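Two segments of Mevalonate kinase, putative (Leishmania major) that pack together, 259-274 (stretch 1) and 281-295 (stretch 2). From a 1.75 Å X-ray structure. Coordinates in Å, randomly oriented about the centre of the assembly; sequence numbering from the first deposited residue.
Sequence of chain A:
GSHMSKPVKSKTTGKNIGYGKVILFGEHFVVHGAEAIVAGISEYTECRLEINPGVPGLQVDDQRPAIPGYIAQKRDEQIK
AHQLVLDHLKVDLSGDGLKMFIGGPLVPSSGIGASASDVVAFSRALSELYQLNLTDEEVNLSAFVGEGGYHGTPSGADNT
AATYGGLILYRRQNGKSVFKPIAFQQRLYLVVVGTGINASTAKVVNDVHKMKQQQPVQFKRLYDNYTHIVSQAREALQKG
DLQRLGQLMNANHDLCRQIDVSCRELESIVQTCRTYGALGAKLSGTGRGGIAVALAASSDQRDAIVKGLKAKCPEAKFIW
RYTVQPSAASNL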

# COMPACT_ATOMS: atom_id res chain seq x y z
N ILE A 259 17.46 12.86 2.15
CA ILE A 259 16.40 13.87 2.04
C ILE A 259 15.66 14.02 3.37
O ILE A 259 14.57 14.60 3.43
N ASP A 260 16.27 13.46 4.41
CA ASP A 260 15.80 13.56 5.78
C ASP A 260 14.38 13.02 5.99
O ASP A 260 13.54 13.67 6.64
N VAL A 261 14.08 11.85 5.40
CA VAL A 261 12.77 11.21 5.66
C VAL A 261 12.86 9.90 6.43
O VAL A 261 11.86 9.21 6.59
N SER A 262 14.04 9.55 6.94
CA SER A 262 14.13 8.41 7.87
C SER A 262 13.95 8.88 9.32
O SER A 262 13.55 10.02 9.55
N CYS A 263 14.21 7.99 10.28
CA CYS A 263 14.19 8.28 11.70
C CYS A 263 14.90 7.15 12.50
O CYS A 263 15.14 6.07 11.96
N ARG A 264 15.21 7.40 13.77
CA ARG A 264 15.89 6.42 14.64
C ARG A 264 15.26 5.02 14.59
O ARG A 264 15.97 4.01 14.50
N GLU A 265 13.93 4.99 14.67
CA GLU A 265 13.19 3.73 14.70
C GLU A 265 13.33 2.98 13.38
O GLU A 265 13.55 1.77 13.36
N LEU A 266 13.21 3.70 12.27
CA LEU A 266 13.42 3.09 10.97
C LEU A 266 14.86 2.59 10.81
O LEU A 266 15.08 1.50 10.30
N GLU A 267 15.83 3.40 11.22
CA GLU A 267 17.23 2.99 11.10
C GLU A 267 17.50 1.68 11.89
O GLU A 267 18.16 0.77 11.39
N SER A 268 16.95 1.59 13.09
CA SER A 268 17.13 0.40 13.94
C SER A 268 16.60 -0.87 13.26
O SER A 268 17.29 -1.91 13.20
N ILE A 269 15.41 -0.76 12.70
CA ILE A 269 14.78 -1.84 11.96
C ILE A 269 15.63 -2.28 10.76
O ILE A 269 15.99 -3.46 10.65
N VAL A 270 15.98 -1.33 9.89
CA VAL A 270 16.74 -1.70 8.68
C VAL A 270 18.11 -2.34 9.01
O VAL A 270 18.52 -3.29 8.35
N GLN A 271 18.78 -1.83 10.04
CA GLN A 271 20.06 -2.39 10.48
C GLN A 271 19.88 -3.86 10.92
O GLN A 271 20.63 -4.75 10.50
N THR A 272 18.86 -4.12 11.73
CA THR A 272 18.61 -5.51 12.18
C THR A 272 18.21 -6.45 11.04
O THR A 272 18.65 -7.61 11.03
N CYS A 273 17.41 -5.97 10.10
CA CYS A 273 17.05 -6.75 8.92
C CYS A 273 18.30 -7.16 8.12
O CYS A 273 18.46 -8.33 7.76
N ARG A 274 19.19 -6.20 7.85
CA ARG A 274 20.44 -6.51 7.12
C ARG A 274 21.33 -7.50 7.87
O ARG A 274 21.85 -8.43 7.27
N ALA A 281 16.84 -3.72 2.63
CA ALA A 281 15.84 -3.25 3.58
C ALA A 281 15.83 -1.73 3.57
O ALA A 281 16.88 -1.09 3.46
N LYS A 282 14.65 -1.15 3.70
CA LYS A 282 14.53 0.30 3.58
C LYS A 282 13.20 0.72 4.13
O LYS A 282 12.26 -0.07 4.21
N LEU A 283 13.09 2.00 4.46
CA LEU A 283 11.80 2.57 4.78
C LEU A 283 10.90 2.45 3.56
O LEU A 283 11.38 2.41 2.43
N SER A 284 9.59 2.40 3.78
CA SER A 284 8.64 2.27 2.68
C SER A 284 7.55 3.31 2.84
O SER A 284 6.80 3.26 3.81
N GLY A 285 7.47 4.24 1.90
CA GLY A 285 6.39 5.22 1.91
C GLY A 285 6.84 6.55 2.48
O GLY A 285 7.92 7.02 2.16
N THR A 286 6.00 7.13 3.34
CA THR A 286 6.21 8.50 3.82
C THR A 286 7.50 8.66 4.61
O THR A 286 8.17 9.67 4.50
N GLY A 287 7.85 7.64 5.38
CA GLY A 287 9.00 7.69 6.27
C GLY A 287 8.69 8.44 7.54
O GLY A 287 7.53 8.82 7.79
N ARG A 288 9.73 8.68 8.35
CA ARG A 288 9.62 9.38 9.65
C ARG A 288 8.61 8.67 10.55
O ARG A 288 7.84 9.30 11.28
N GLY A 289 8.60 7.34 10.46
CA GLY A 289 7.55 6.53 11.08
C GLY A 289 7.05 5.52 10.07
O GLY A 289 7.74 5.20 9.10
N GLY A 290 5.84 5.03 10.27
CA GLY A 290 5.24 4.14 9.28
C GLY A 290 5.96 2.80 9.23
O GLY A 290 6.36 2.26 10.26
N ILE A 291 6.17 2.30 8.01
CA ILE A 291 6.69 0.95 7.78
C ILE A 291 8.06 0.94 7.09
O ILE A 291 8.43 1.91 6.38
N ALA A 292 8.77 -0.16 7.31
CA ALA A 292 9.94 -0.53 6.54
C ALA A 292 9.65 -1.86 5.88
O ALA A 292 8.76 -2.59 6.31
N VAL A 293 10.42 -2.16 4.84
CA VAL A 293 10.28 -3.41 4.10
C VAL A 293 11.66 -4.05 3.92
O VAL A 293 12.64 -3.36 3.63
N ALA A 294 11.73 -5.36 4.13
CA ALA A 294 12.98 -6.11 3.91
C ALA A 294 12.70 -7.18 2.86
O ALA A 294 11.59 -7.74 2.83
N LEU A 295 13.68 -7.45 2.00
CA LEU A 295 13.57 -8.55 1.04
C LEU A 295 14.37 -9.76 1.52
O LEU A 295 15.56 -9.64 1.82

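A helix lies lengthwise along two antiparallel strands through apolar side chains, and arginines near the two ends of the contact tie backbone carbonyls across it. Helix 264-274 runs nearly parallel to strand 291-295 (12°) and roughly antiparallel to strand 281-284 (149°), and one helical face, Leu-266, Ile-269, Val-270 and Cys-273, meets both strands. All four adopt chi1 m and point toward the hairpin. Leu-266 (m, t) packs against both strands and the turn: CD1 lies 3.8 Å from Leu-283 CB and 3.6 Å from Gly-289 O, and CD2 lies 4.0 Å from Ala-292 CB. Ala-292 CB also meets Ile-269 CG2 (4.1 Å) and Val-270 CG1 (4.3 Å). Cys-273 bridges the strands, its CB 3.8 Å from Ala-281 CB and its SG 3.8 Å from Ala-294 CB. The helix axis comes within 7.6 Å of that of strand 281-284. Lys-282, Ile-291 and Val-293 point away.

Arg-274 (m, t, t) starts sideways but its end comes nearer, and NH2 donates to Ala-281 O (2.8 Å), which lies at the guanidinium edge. At the other end, Arg-288 (m, t, t) leaves its backbone pointing away, yet its guanidinium returns to grip Asp-260: NH2 and NE both donate to Asp-260 O, at 2.8 and 2.9 Å, with that oxygen near the guanidinium plane. A longer salt bridge joins Arg-288 NH2 to Asp-260 OD2 (3.4 Å); water 1 accepts from the same NH2 (2.8 Å) and donates weakly to OD2 (3.4 Å). Arg-288 N makes a weak hydrogen bond to Val-261 O (2.8 Å), which also receives a CA-H contact from Gly-287 CA (3.3 Å); a CB on Gly-287 would clash with this oxygen. Cys-263 (p) points inward, its SG 3.6 Å from Gly-289 N while capping the helix by accepting from Leu-266 N (3.6 Å).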

# COMPACT_ATOMS: atom_id res chain seq x y z
CB ILE A 259 15.43 13.61 0.87
CG1 ILE A 259 14.77 12.23 0.99
CG2 ILE A 259 16.15 13.79 -0.46
CD1 ILE A 259 13.45 12.13 0.24
CB ASP A 260 15.88 15.04 6.22
CG ASP A 260 15.60 15.24 7.69
OD1 ASP A 260 15.98 14.38 8.50
OD2 ASP A 260 14.99 16.25 8.11
CB VAL A 261 11.90 11.04 4.37
CG1 VAL A 261 11.66 12.40 3.68
CG2 VAL A 261 12.51 10.03 3.39
CB SER A 262 15.43 7.60 7.69
OG SER A 262 15.39 6.41 8.50
CB CYS A 263 12.75 8.49 12.18
SG CYS A 263 11.76 6.99 12.25
CB ARG A 264 15.91 6.94 16.08
CG ARG A 264 16.48 5.99 17.12
CD ARG A 264 16.17 6.40 18.58
NE ARG A 264 14.76 6.15 18.93
CZ ARG A 264 14.10 6.73 19.93
NH1 ARG A 264 14.69 7.63 20.72
NH2 ARG A 264 12.83 6.42 20.14
CB GLU A 265 11.71 3.97 15.03
CG GLU A 265 11.47 4.47 16.45
CD GLU A 265 11.61 5.98 16.58
OE1 GLU A 265 11.83 6.66 15.54
OE2 GLU A 265 11.48 6.50 17.71
CB LEU A 266 13.05 4.07 9.85
CG LEU A 266 11.54 4.26 9.65
CD1 LEU A 266 11.31 5.42 8.70
CD2 LEU A 266 10.89 2.99 9.14
CB GLU A 267 18.15 4.12 11.56
CG GLU A 267 18.13 5.30 10.60
CD GLU A 267 18.50 4.90 9.17
OE1 GLU A 267 19.56 4.25 8.96
OE2 GLU A 267 17.72 5.25 8.25
CB SER A 268 16.45 0.62 15.30
OG SER A 268 16.48 -0.57 16.07
CB ILE A 269 13.34 -1.44 11.52
CG1 ILE A 269 12.46 -1.14 12.74
CG2 ILE A 269 12.68 -2.53 10.67
CD1 ILE A 269 11.11 -0.47 12.39
CB VAL A 270 16.81 -0.60 7.60
CG1 VAL A 270 15.40 -0.19 7.15
CG2 VAL A 270 17.64 0.59 8.04
CB GLN A 271 20.65 -1.53 11.61
CG GLN A 271 22.00 -2.01 12.17
CD GLN A 271 22.40 -1.31 13.46
OE1 GLN A 271 23.58 -1.02 13.67
NE2 GLN A 271 21.42 -1.03 14.33
CB THR A 272 17.59 -5.53 13.34
OG1 THR A 272 18.20 -4.91 14.48
CG2 THR A 272 17.35 -6.96 13.86
CB CYS A 273 16.05 -6.00 8.02
SG CYS A 273 14.39 -5.78 8.74
CB ARG A 274 21.22 -5.24 6.80
CG ARG A 274 20.39 -4.27 5.96
CD ARG A 274 21.16 -3.11 5.40
NE ARG A 274 20.24 -2.17 4.78
CZ ARG A 274 20.16 -0.87 5.07
NH1 ARG A 274 20.96 -0.30 5.97
NH2 ARG A 274 19.28 -0.14 4.42
CB ALA A 281 16.15 -3.76 4.97
CB LYS A 282 14.65 0.73 2.11
CG LYS A 282 13.60 0.08 1.17
CD LYS A 282 13.75 0.55 -0.28
CE LYS A 282 13.24 1.99 -0.52
NZ LYS A 282 11.75 2.06 -0.48
CB LEU A 283 11.91 4.04 5.19
CG LEU A 283 12.36 5.13 4.23
CD1 LEU A 283 11.25 5.71 3.28
CD2 LEU A 283 12.91 6.26 5.13
CB SER A 284 8.01 0.87 2.65
OG SER A 284 7.04 0.79 1.62
CB THR A 286 5.00 8.94 4.67
OG1 THR A 286 3.85 9.02 3.84
CG2 THR A 286 5.16 10.38 5.22
CB ARG A 288 9.26 10.86 9.48
CG ARG A 288 10.17 11.65 8.53
CD ARG A 288 9.90 13.16 8.57
NE ARG A 288 10.95 13.94 7.93
CZ ARG A 288 10.80 15.21 7.52
NH1 ARG A 288 9.64 15.83 7.70
NH2 ARG A 288 11.81 15.85 6.94
CB ILE A 291 5.70 0.06 6.94
CG1 ILE A 291 5.32 0.71 5.59
CG2 ILE A 291 4.46 -0.31 7.76
CD1 ILE A 291 4.96 -0.32 4.49
CB ALA A 292 11.18 -0.63 7.41
CB VAL A 293 9.58 -3.18 2.73
CG1 VAL A 293 10.34 -2.14 1.85
CG2 VAL A 293 9.44 -4.48 2.01
CB ALA A 294 13.44 -6.75 5.22
CB LEU A 295 14.07 -8.13 -0.34
CG LEU A 295 14.07 -9.17 -1.47
CD1 LEU A 295 12.63 -9.56 -1.92
CD2 LEU A 295 14.87 -8.66 -2.63
O HOH W 1 12.99 18.28 6.28